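Local coordinates for phosphogluconate dehydrogenase NAD-binding putative C-terminal domain-containing protein (Sinorhizobium meliloti, PDB 4EZB), which is of unknown function but probably acts as an oxidoreductase, with a Rossmann-type domain joined to a helical domain, at residues N121-P125 with D126-L130; M148-V151 with P152-A155; M196-S199 with V200-G204; R256-E259 with M260-A264; A264-I267 with E268-L272. All coordinates share one frame; numbering follows the deposited sequence.

Contact 1 of 5, residues N121-P125 with D126-L130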
# COMPACT_ATOMS: atom_id res chain seq x y z
N ASN A 121 1.47 -9.72 -26.50
CA ASN A 121 2.02 -10.64 -25.52
C ASN A 121 2.22 -10.13 -24.09
O ASN A 121 2.42 -8.96 -23.89
CB ASN A 121 3.29 -11.23 -26.06
CG ASN A 121 3.05 -11.94 -27.35
OD1 ASN A 121 2.26 -12.85 -27.42
ND2 ASN A 121 3.69 -11.50 -28.39
N SER A 122 2.15 -11.01 -23.10
CA SER A 122 2.27 -10.59 -21.69
C SER A 122 3.71 -10.38 -21.27
O SER A 122 4.21 -11.10 -20.41
CB SER A 122 1.63 -11.62 -20.75
OG SER A 122 0.63 -12.35 -21.43
N VAL A 123 4.38 -9.40 -21.86
CA VAL A 123 5.77 -9.11 -21.55
C VAL A 123 5.94 -7.64 -21.15
O VAL A 123 5.03 -6.84 -21.34
CB VAL A 123 6.71 -9.53 -22.72
CG1 VAL A 123 6.71 -11.05 -22.89
CG2 VAL A 123 6.32 -8.85 -24.04
N GLY A 124 7.08 -7.29 -20.55
CA GLY A 124 7.30 -5.92 -20.11
C GLY A 124 7.76 -5.04 -21.25
O GLY A 124 8.04 -5.57 -22.33
N PRO A 125 7.86 -3.70 -21.03
CA PRO A 125 8.21 -2.73 -22.08
C PRO A 125 9.59 -2.96 -22.69
O PRO A 125 9.83 -2.58 -23.83
CB PRO A 125 8.19 -1.37 -21.34
CG PRO A 125 8.28 -1.72 -19.90
CD PRO A 125 7.52 -3.01 -19.77
N ASP A 126 10.46 -3.59 -21.92
CA ASP A 126 11.81 -3.98 -22.34
C ASP A 126 11.79 -4.93 -23.54
O ASP A 126 12.36 -4.63 -24.61
CB ASP A 126 12.50 -4.65 -21.15
CG ASP A 126 11.47 -5.28 -20.17
OD1 ASP A 126 11.27 -6.51 -20.24
OD2 ASP A 126 10.83 -4.52 -19.38
N THR A 127 11.11 -6.07 -23.36
CA THR A 127 10.85 -7.04 -24.43
C THR A 127 10.03 -6.45 -25.57
O THR A 127 10.31 -6.70 -26.74
CB THR A 127 10.12 -8.29 -23.90
OG1 THR A 127 10.77 -8.74 -22.71
CG2 THR A 127 10.15 -9.42 -24.92
N LYS A 128 9.03 -5.65 -25.24
CA LYS A 128 8.25 -4.95 -26.27
C LYS A 128 9.17 -4.13 -27.16
O LYS A 128 8.97 -4.07 -28.37
CB LYS A 128 7.22 -4.00 -25.66
CG LYS A 128 6.08 -4.64 -24.88
CD LYS A 128 5.22 -5.61 -25.69
CE LYS A 128 3.90 -5.80 -24.96
NZ LYS A 128 2.99 -6.67 -25.74
N ALA A 129 10.16 -3.47 -26.53
CA ALA A 129 11.11 -2.63 -27.25
C ALA A 129 11.97 -3.46 -28.20
O ALA A 129 12.29 -3.01 -29.29
CB ALA A 129 11.97 -1.82 -26.29
N LEU A 130 12.31 -4.68 -27.79
CA LEU A 130 13.10 -5.55 -28.66
C LEU A 130 12.25 -6.08 -29.83
O LEU A 130 12.75 -6.16 -30.96
CB LEU A 130 13.76 -6.68 -27.85
CG LEU A 130 14.82 -6.22 -26.83
CD1 LEU A 130 15.01 -7.25 -25.74
CD2 LEU A 130 16.16 -5.92 -27.49
O HOH W 1 9.59 -8.53 -20.09

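Contact 2 of 5, residues M148-V151 with P152-A155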
# COMPACT_ATOMS: atom_id res chain seq x y z
N MSE A 148 -5.93 -6.34 -21.10
CA MSE A 148 -6.21 -5.87 -19.73
C MSE A 148 -7.06 -6.80 -18.90
O MSE A 148 -7.27 -6.57 -17.71
CB MSE A 148 -6.93 -4.51 -19.74
CG MSE A 148 -6.06 -3.40 -20.31
SE MSE A 148 -4.30 -3.35 -19.40
CE MSE A 148 -4.97 -3.02 -17.57
N ALA A 149 -7.58 -7.84 -19.53
CA ALA A 149 -8.40 -8.83 -18.84
C ALA A 149 -8.18 -10.18 -19.50
O ALA A 149 -7.62 -10.25 -20.59
CB ALA A 149 -9.87 -8.44 -18.93
N ARG A 150 -8.64 -11.24 -18.85
CA ARG A 150 -8.67 -12.54 -19.50
C ARG A 150 -9.62 -12.49 -20.70
O ARG A 150 -10.62 -11.77 -20.68
CB ARG A 150 -9.04 -13.65 -18.51
CG ARG A 150 -7.98 -13.91 -17.45
CD ARG A 150 -7.98 -15.35 -16.96
NE ARG A 150 -9.20 -15.70 -16.23
CZ ARG A 150 -10.22 -16.38 -16.74
NH1 ARG A 150 -10.20 -16.81 -18.00
NH2 ARG A 150 -11.28 -16.63 -15.98
N VAL A 151 -9.28 -13.23 -21.75
CA VAL A 151 -9.92 -13.08 -23.06
C VAL A 151 -11.25 -13.86 -23.20
O VAL A 151 -12.24 -13.28 -23.68
CB VAL A 151 -8.94 -13.38 -24.22
CG1 VAL A 151 -9.57 -13.03 -25.55
CG2 VAL A 151 -7.65 -12.58 -24.03
N PRO A 152 -11.27 -15.16 -22.79
CA PRO A 152 -12.51 -15.95 -22.82
C PRO A 152 -13.80 -15.20 -22.41
O PRO A 152 -14.75 -15.20 -23.19
CB PRO A 152 -12.19 -17.12 -21.87
CG PRO A 152 -10.74 -17.35 -22.06
CD PRO A 152 -10.12 -16.00 -22.38
N PRO A 153 -13.83 -14.55 -21.22
CA PRO A 153 -15.12 -13.92 -20.86
C PRO A 153 -15.53 -12.70 -21.71
O PRO A 153 -16.66 -12.22 -21.57
CB PRO A 153 -14.92 -13.50 -19.39
CG PRO A 153 -13.70 -14.23 -18.92
CD PRO A 153 -12.84 -14.40 -20.14
N TYR A 154 -14.63 -12.21 -22.58
CA TYR A 154 -14.89 -10.99 -23.36
C TYR A 154 -14.79 -11.15 -24.87
O TYR A 154 -15.37 -10.36 -25.62
CB TYR A 154 -13.93 -9.87 -22.94
CG TYR A 154 -14.11 -9.43 -21.52
CD1 TYR A 154 -14.92 -8.33 -21.21
CD2 TYR A 154 -13.47 -10.11 -20.47
CE1 TYR A 154 -15.08 -7.92 -19.90
CE2 TYR A 154 -13.63 -9.70 -19.16
CZ TYR A 154 -14.44 -8.61 -18.88
OH TYR A 154 -14.60 -8.20 -17.58
N ALA A 155 -14.02 -12.15 -25.30
CA ALA A 155 -13.70 -12.33 -26.72
C ALA A 155 -13.08 -11.08 -27.35
O ALA A 155 -12.12 -10.54 -26.82
CB ALA A 155 -14.91 -12.82 -27.50

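Contact 3 of 5, residues M196-S199 with V200-G204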
# COMPACT_ATOMS: atom_id res chain seq x y z
N MSE A 196 1.28 -2.79 -16.05
CA MSE A 196 2.15 -3.20 -14.96
C MSE A 196 2.11 -2.30 -13.75
O MSE A 196 2.02 -2.78 -12.61
CB MSE A 196 3.57 -3.25 -15.48
CG MSE A 196 4.16 -4.61 -15.15
SE MSE A 196 3.78 -5.91 -16.59
CE MSE A 196 4.49 -4.92 -18.13
N ILE A 197 2.20 -0.99 -13.97
CA ILE A 197 2.17 -0.04 -12.85
C ILE A 197 0.82 -0.04 -12.11
O ILE A 197 0.76 0.14 -10.89
CB ILE A 197 2.60 1.36 -13.31
CG1 ILE A 197 4.08 1.33 -13.72
CG2 ILE A 197 2.42 2.39 -12.20
CD1 ILE A 197 4.49 2.47 -14.64
N ARG A 198 -0.26 -0.26 -12.85
CA ARG A 198 -1.61 -0.32 -12.33
C ARG A 198 -1.69 -1.43 -11.28
O ARG A 198 -2.46 -1.33 -10.33
CB ARG A 198 -2.58 -0.60 -13.47
CG ARG A 198 -4.03 -0.78 -13.07
CD ARG A 198 -4.91 -1.15 -14.26
NE ARG A 198 -6.25 -1.54 -13.80
CZ ARG A 198 -6.68 -2.79 -13.67
NH1 ARG A 198 -5.89 -3.82 -14.00
NH2 ARG A 198 -7.91 -3.03 -13.24
N SER A 199 -0.90 -2.48 -11.48
CA SER A 199 -0.79 -3.60 -10.53
C SER A 199 -0.23 -3.21 -9.19
O SER A 199 -0.59 -3.81 -8.17
CB SER A 199 0.12 -4.68 -11.09
OG SER A 199 -0.66 -5.68 -11.68
N VAL A 200 0.64 -2.20 -9.19
CA VAL A 200 1.36 -1.78 -8.00
C VAL A 200 0.43 -1.26 -6.92
O VAL A 200 0.54 -1.66 -5.76
CB VAL A 200 2.46 -0.76 -8.36
CG1 VAL A 200 3.08 -0.13 -7.11
CG2 VAL A 200 3.52 -1.46 -9.18
N MSE A 201 -0.49 -0.39 -7.30
CA MSE A 201 -1.47 0.16 -6.37
C MSE A 201 -2.43 -0.90 -5.90
O MSE A 201 -2.74 -0.98 -4.72
CB MSE A 201 -2.24 1.26 -7.10
CG MSE A 201 -1.43 2.55 -7.19
SE MSE A 201 -0.94 3.27 -5.41
CE MSE A 201 -2.66 3.13 -4.44
N ILE A 202 -2.88 -1.73 -6.82
CA ILE A 202 -3.93 -2.69 -6.54
C ILE A 202 -3.43 -3.83 -5.65
O ILE A 202 -4.01 -4.12 -4.63
CB ILE A 202 -4.58 -3.22 -7.85
CG1 ILE A 202 -5.17 -2.04 -8.69
CG2 ILE A 202 -5.60 -4.29 -7.53
CD1 ILE A 202 -5.73 -2.42 -10.05
N LYS A 203 -2.34 -4.45 -6.05
CA LYS A 203 -1.71 -5.50 -5.28
C LYS A 203 -0.91 -5.01 -4.07
O LYS A 203 -0.64 -5.80 -3.12
CB LYS A 203 -0.78 -6.32 -6.19
CG LYS A 203 -1.47 -7.51 -6.86
CD LYS A 203 -2.26 -7.12 -8.10
CE LYS A 203 -2.30 -8.25 -9.12
NZ LYS A 203 -2.73 -7.66 -10.41
N GLY A 204 -0.49 -3.75 -4.13
CA GLY A 204 0.16 -3.08 -3.03
C GLY A 204 -0.84 -2.95 -1.91
O GLY A 204 -0.55 -3.28 -0.76

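Contact 4 of 5, residues R256-E259 with M260-A264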
# COMPACT_ATOMS: atom_id res chain seq x y z
N ARG A 256 -1.39 -13.74 -9.17
CA ARG A 256 -1.22 -12.37 -8.65
C ARG A 256 0.24 -12.05 -8.28
O ARG A 256 0.69 -10.89 -8.41
CB ARG A 256 -2.16 -12.12 -7.46
CG ARG A 256 -3.64 -12.11 -7.85
CD ARG A 256 -4.57 -11.94 -6.65
NE ARG A 256 -4.67 -10.55 -6.22
CZ ARG A 256 -5.44 -9.62 -6.79
NH1 ARG A 256 -6.20 -9.90 -7.85
NH2 ARG A 256 -5.45 -8.38 -6.31
N VAL A 257 0.98 -13.07 -7.82
CA VAL A 257 2.42 -12.95 -7.56
C VAL A 257 3.26 -12.82 -8.84
O VAL A 257 4.27 -12.10 -8.84
CB VAL A 257 2.93 -14.12 -6.71
CG1 VAL A 257 4.46 -14.20 -6.70
CG2 VAL A 257 2.40 -13.99 -5.30
N THR A 258 2.86 -13.51 -9.91
CA THR A 258 3.51 -13.37 -11.22
C THR A 258 3.35 -11.94 -11.74
O THR A 258 4.33 -11.29 -12.03
CB THR A 258 2.96 -14.36 -12.27
OG1 THR A 258 2.60 -15.59 -11.64
CG2 THR A 258 4.00 -14.62 -13.35
N GLU A 259 2.10 -11.47 -11.83
CA GLU A 259 1.78 -10.07 -12.19
C GLU A 259 2.61 -9.03 -11.40
O GLU A 259 3.01 -8.01 -11.96
CB GLU A 259 0.29 -9.79 -11.98
CG GLU A 259 -0.65 -10.69 -12.78
CD GLU A 259 -2.09 -10.55 -12.34
OE1 GLU A 259 -2.60 -9.41 -12.28
OE2 GLU A 259 -2.74 -11.59 -12.08
N MSE A 260 2.83 -9.30 -10.11
CA MSE A 260 3.66 -8.44 -9.24
C MSE A 260 5.13 -8.53 -9.56
O MSE A 260 5.81 -7.50 -9.59
CB MSE A 260 3.43 -8.76 -7.75
CG MSE A 260 3.59 -7.53 -6.85
SE MSE A 260 2.61 -5.96 -7.54
CE MSE A 260 2.72 -4.71 -6.02
N THR A 261 5.63 -9.74 -9.80
CA THR A 261 7.04 -9.97 -10.16
C THR A 261 7.41 -9.25 -11.46
O THR A 261 8.50 -8.69 -11.57
CB THR A 261 7.37 -11.47 -10.31
OG1 THR A 261 6.77 -12.21 -9.24
CG2 THR A 261 8.89 -11.70 -10.31
N GLU A 262 6.49 -9.26 -12.42
CA GLU A 262 6.68 -8.56 -13.68
C GLU A 262 6.70 -7.06 -13.44
O GLU A 262 7.55 -6.36 -14.00
CB GLU A 262 5.58 -8.92 -14.67
CG GLU A 262 5.70 -10.31 -15.27
CD GLU A 262 4.35 -10.96 -15.54
OE1 GLU A 262 3.33 -10.24 -15.62
OE2 GLU A 262 4.31 -12.21 -15.66
N ALA A 263 5.79 -6.58 -12.59
CA ALA A 263 5.69 -5.15 -12.27
C ALA A 263 6.96 -4.57 -11.63
O ALA A 263 7.40 -3.47 -12.00
CB ALA A 263 4.46 -4.85 -11.44
N ALA A 264 7.56 -5.32 -10.70
CA ALA A 264 8.86 -4.95 -10.12
C ALA A 264 9.96 -4.83 -11.19
O ALA A 264 10.76 -3.89 -11.16
CB ALA A 264 9.28 -5.94 -9.04

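Contact 5 of 5, residues A264-I267 with E268-L272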
# COMPACT_ATOMS: atom_id res chain seq x y z
N ALA A 264 7.56 -5.32 -10.70
CA ALA A 264 8.86 -4.95 -10.12
C ALA A 264 9.96 -4.83 -11.19
O ALA A 264 10.76 -3.89 -11.16
CB ALA A 264 9.28 -5.94 -9.04
N GLU A 265 9.99 -5.79 -12.12
CA GLU A 265 10.94 -5.77 -13.26
C GLU A 265 10.71 -4.58 -14.21
O GLU A 265 11.66 -3.97 -14.69
CB GLU A 265 10.87 -7.10 -14.03
CG GLU A 265 11.52 -8.28 -13.32
CD GLU A 265 10.85 -9.61 -13.64
OE1 GLU A 265 10.32 -9.78 -14.76
OE2 GLU A 265 10.87 -10.49 -12.75
N THR A 266 9.45 -4.26 -14.47
CA THR A 266 9.09 -3.09 -15.27
C THR A 266 9.59 -1.80 -14.64
O THR A 266 10.21 -0.96 -15.31
CB THR A 266 7.56 -3.02 -15.46
OG1 THR A 266 7.13 -4.14 -16.22
CG2 THR A 266 7.13 -1.74 -16.15
N ILE A 267 9.36 -1.66 -13.34
CA ILE A 267 9.77 -0.47 -12.62
C ILE A 267 11.30 -0.42 -12.57
O ILE A 267 11.90 0.63 -12.77
CB ILE A 267 9.16 -0.42 -11.20
CG1 ILE A 267 7.63 -0.37 -11.28
CG2 ILE A 267 9.68 0.78 -10.42
CD1 ILE A 267 6.97 -0.83 -10.00
N GLU A 268 11.91 -1.57 -12.30
CA GLU A 268 13.36 -1.65 -12.30
C GLU A 268 13.90 -1.25 -13.67
O GLU A 268 14.88 -0.51 -13.76
CB GLU A 268 13.82 -3.04 -11.89
CG GLU A 268 13.87 -3.22 -10.38
CD GLU A 268 13.88 -4.66 -9.94
OE1 GLU A 268 14.30 -5.54 -10.73
OE2 GLU A 268 13.45 -4.92 -8.80
N SER A 269 13.23 -1.73 -14.72
CA SER A 269 13.61 -1.44 -16.10
C SER A 269 13.67 0.07 -16.39
O SER A 269 14.28 0.48 -17.37
CB SER A 269 12.68 -2.17 -17.10
OG SER A 269 11.57 -1.37 -17.50
N PHE A 270 13.05 0.88 -15.53
CA PHE A 270 13.08 2.35 -15.68
C PHE A 270 14.16 3.05 -14.87
O PHE A 270 14.15 4.28 -14.77
CB PHE A 270 11.72 2.96 -15.30
CG PHE A 270 10.60 2.59 -16.23
CD1 PHE A 270 10.74 2.72 -17.61
CD2 PHE A 270 9.38 2.14 -15.72
CE1 PHE A 270 9.70 2.38 -18.46
CE2 PHE A 270 8.34 1.81 -16.56
CZ PHE A 270 8.50 1.93 -17.93
N GLY A 271 15.09 2.27 -14.30
CA GLY A 271 16.13 2.81 -13.42
C GLY A 271 15.65 3.08 -12.00
O GLY A 271 16.32 3.78 -11.24
N LEU A 272 14.49 2.56 -11.63
CA LEU A 272 13.95 2.76 -10.28
C LEU A 272 14.01 1.49 -9.45
O LEU A 272 13.73 0.40 -9.96
CB LEU A 272 12.49 3.26 -10.32
CG LEU A 272 12.17 4.66 -10.86
CD1 LEU A 272 10.65 4.90 -10.93
CD2 LEU A 272 12.84 5.72 -10.02

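Contact 1 of 5, residues N121-P125 with D126-L130
The carboxylate of Asp126 lies over one face of the Gly124-Pro125 peptide, its OD2 3.5 Å from Pro125 N. Its other oxygen, OD1, takes a weak bond from Thr127 N and a bond from a water that also accepts from Gly124 N and reaches Thr127 OG1. The flat amide of Asn121 is held by other parts of the chain, OD1 accepting from Val95 N and ND2 making a weak bond to Ser93 OG, while its backbone carbonyl serves this contact. Here the loop leaving strand 116-119 of the Rossmann-type sheet enters helix 125-136, with Gly124 at the N-cap position and Pro125 as the first residue of the helix. Gly124 O receives Lys128 N at 3.1 Å, nearly straight at 168°, and Pro125 O receives Ala129 N at 2.9 Å. Lys128 then sends its chain back along the loop: a bend at chi2 (-60°) brings CD to 3.8 Å from Val123 CG2 and sets NZ 3.0 Å from Asn121 O, in the carbonyl plane and on a lone pair. The same buried ammonium forms a salt bridge with Asp119 and donates to Gly145 O. Beside it, Val123 and Thr127 cross at about a right angle, CB to CB 3.8 Å.

Contact 2 of 5, residues M148-V151 with P152-A155
Val151 O is gripped by two successive amides, Ala155 N at 2.7 Å and Tyr154 N at 2.8 Å. The first arrives nearly along the C=O axis, whereas the second stands 44° out of the carbonyl plane, and one carbonyl thus closes the turn with two backbone bonds. The backbone angles of Pro152 and Pro153 fit the corners of a type I turn, and this turn sits in the connection between the antiparallel neighbours 141-147 and 159-163. Arg150 O lies at the edge of the Tyr154 ring, 3.3 Å from CD2, and Ala149 CB comes within 4.0 Å of CE2 on the same ring. Arg150 crosses both prolines at about a right angle; Pro152 CG meets the edge of its guanidinium, 4.1 Å from NH1. Val151 turns the other way, its CG1 anti to the backbone N (chi1 -172°) and 3.8 Å from Ala155 O, and its side chain packs on Ala35, Ser38 and Ile39 of helix 34-44. The two prolines bring no amide hydrogen, and the i+3 and i+4 amides close the turn; every hydrogen bond across the contact is a backbone one, to which side chains add apolar contacts such as the tight approach of Val151 CB to Pro152 CD, 3.4 Å.

Contact 3 of 5, residues M196-S199 with V200-G204
Lys203 sets its CB 3.2 Å from Ser199 O, the carbonyl that also accepts Lys203 N one helical turn back. From CB the chain bends at chi2 (82°), so that it doubles back along the helix: CG stays 4.0 Å and CD 3.7 Å from Ser199 O, and CE passes beside the serine side chain. At the tip, NZ donates to Ser199 OG at 3.1 Å and forms a salt bridge with Glu259 of helix 238-268, its stronger partner. Ser199 OG and the Glu259 carboxylate, on a neighbouring helix, both hold the buried ammonium. Both segments belong to helix 190-218, the long helix that follows the last strand of the sheet and, as in related dehydrogenases, joins the nucleotide-binding type domain to the helical one. On another side of it Arg198, with CG anti to the backbone N and an extended chain, lays its guanidinium against Ile202, whose CD1 stands 3.7 Å above the plane of that group and over its centre. Ile202 CG1 also sits 3.2 Å from Arg198 O. Starting one residue earlier, the backbone makes an i+3 bond, Val200 N to Ile197 O at 2.9 Å, 62° out of the carbonyl plane. Ile197, Arg198, Met201 (a selenomethionine) and Ile202 all pack on the second subunit, against its Ile225, Ser228, Ala212 and Thr232 respectively.

Contact 4 of 5, residues R256-E259 with M260-A264
Thr261 and Val257 share two hydrogen bonds at one carbonyl: Val257 O accepts Thr261 OG1 at 2.5 Å and Thr261 N at 2.9 Å. The two donors come from opposite faces of the carbonyl plane. The hydroxyl gets there because OG1 lies anti to the carbonyl carbon (chi1 -44°), tucked beside its own backbone N, as helical threonines commonly do when they bond to the carbonyl one turn back. The remaining backbone bonds are the regular i+4 ladder of an alpha helix, of which Glu262 N to Thr258 O, 3.0 Å with an N-H...O angle of 162°, is close to straight. Contacts between side chains are sparser and partly polar. Glu262 bends at chi2 back toward the preceding turn, so that its carboxylate oxygen OE2 lies 3.4 Å from Thr258 CG2. Val257 CG1 meets Thr261 OG1 at 4.0 Å, the two side chains crossing at a slant. The charged ends of the first segment reach across to helix 190-218: Arg256 NH2 forms a salt bridge with Glu206, and Glu259 is the carboxylate that meets the lysine of that helix. Along helix 238-268 the faces divide between two neighbours. Val257, Thr261 and the selenomethionine Met260 lean on helix 275-291, at Ala285, Cys281 and Ala280, while Glu262 and Ala263 pack on Met196 of helix 190-218, where Met260 also reaches Lys203.

Contact 5 of 5, residues A264-I267 with E268-L272
Ser269 makes the two shortest hydrogen bonds here, OG to Thr266 O at 2.6 Å and N to Glu265 O at 2.7 Å, so its side chain holds the carbonyl three residues back and its backbone the one before that. Glu268 N reaches Ala264 O at 2.8 Å, and the glutamate chain runs past that carbonyl, CB and CG both 3.3 Å from Ala264 O, before its OE2 forms a salt bridge with Arg278 of helix 275-291. Ile267 O accepts Phe270 N at 3.0 Å, well above the carbonyl plane, and more weakly Leu272 N at 3.4 Å. Together with Gly271 N on Glu268 O, and Gly271 at a positive phi of 79°, this is the bond pattern of a Schellman motif, its longer bond weak, leading out of helix 238-268. The hydrophobic contact that usually goes with the motif is present: Ile267 CG2 meets Leu272 CB at 3.7 Å. Outside it, Phe270 lies side by side with Thr266, pointing the same way; Thr266 O sits over one ring face, and Thr266 CG2 touches Phe270 CE2 at 3.8 Å. The second subunit closes on this corner, its Arg218 donating to Phe270 O and its Leu313 packing on Leu272. Near the helix end a serine hydroxyl and the turn's own amides serve the last carbonyls, and the positive phi of Gly271, an angle that favours glycine, lets the chain turn.

How the contacts relate
Contact 3 is the buried one and contact 2 the surface one, with contacts 1, 4 and 5 between. Contacts 4 and 5 continue each other along helix 238-268, sharing Ala264, and both lean on the helix of contact 3, contact 4 through a salt bridge as well as packing, contact 5 through packing. Selenomethionine Met196 of contact 3 touches contacts 1, 4 and 5, at Gly124, Ala263 and Thr266. Contact 4 keeps the i+4 ladder and contact 3 mixes i+3 and i+4 bonds, whereas contacts 1, 2 and 5 manage a cap, a turn and an exit with Gly124 at the N-cap, the Pro152-Pro153 pair and Gly271 at positive phi. Contacts 3 and 5 alone meet the second subunit.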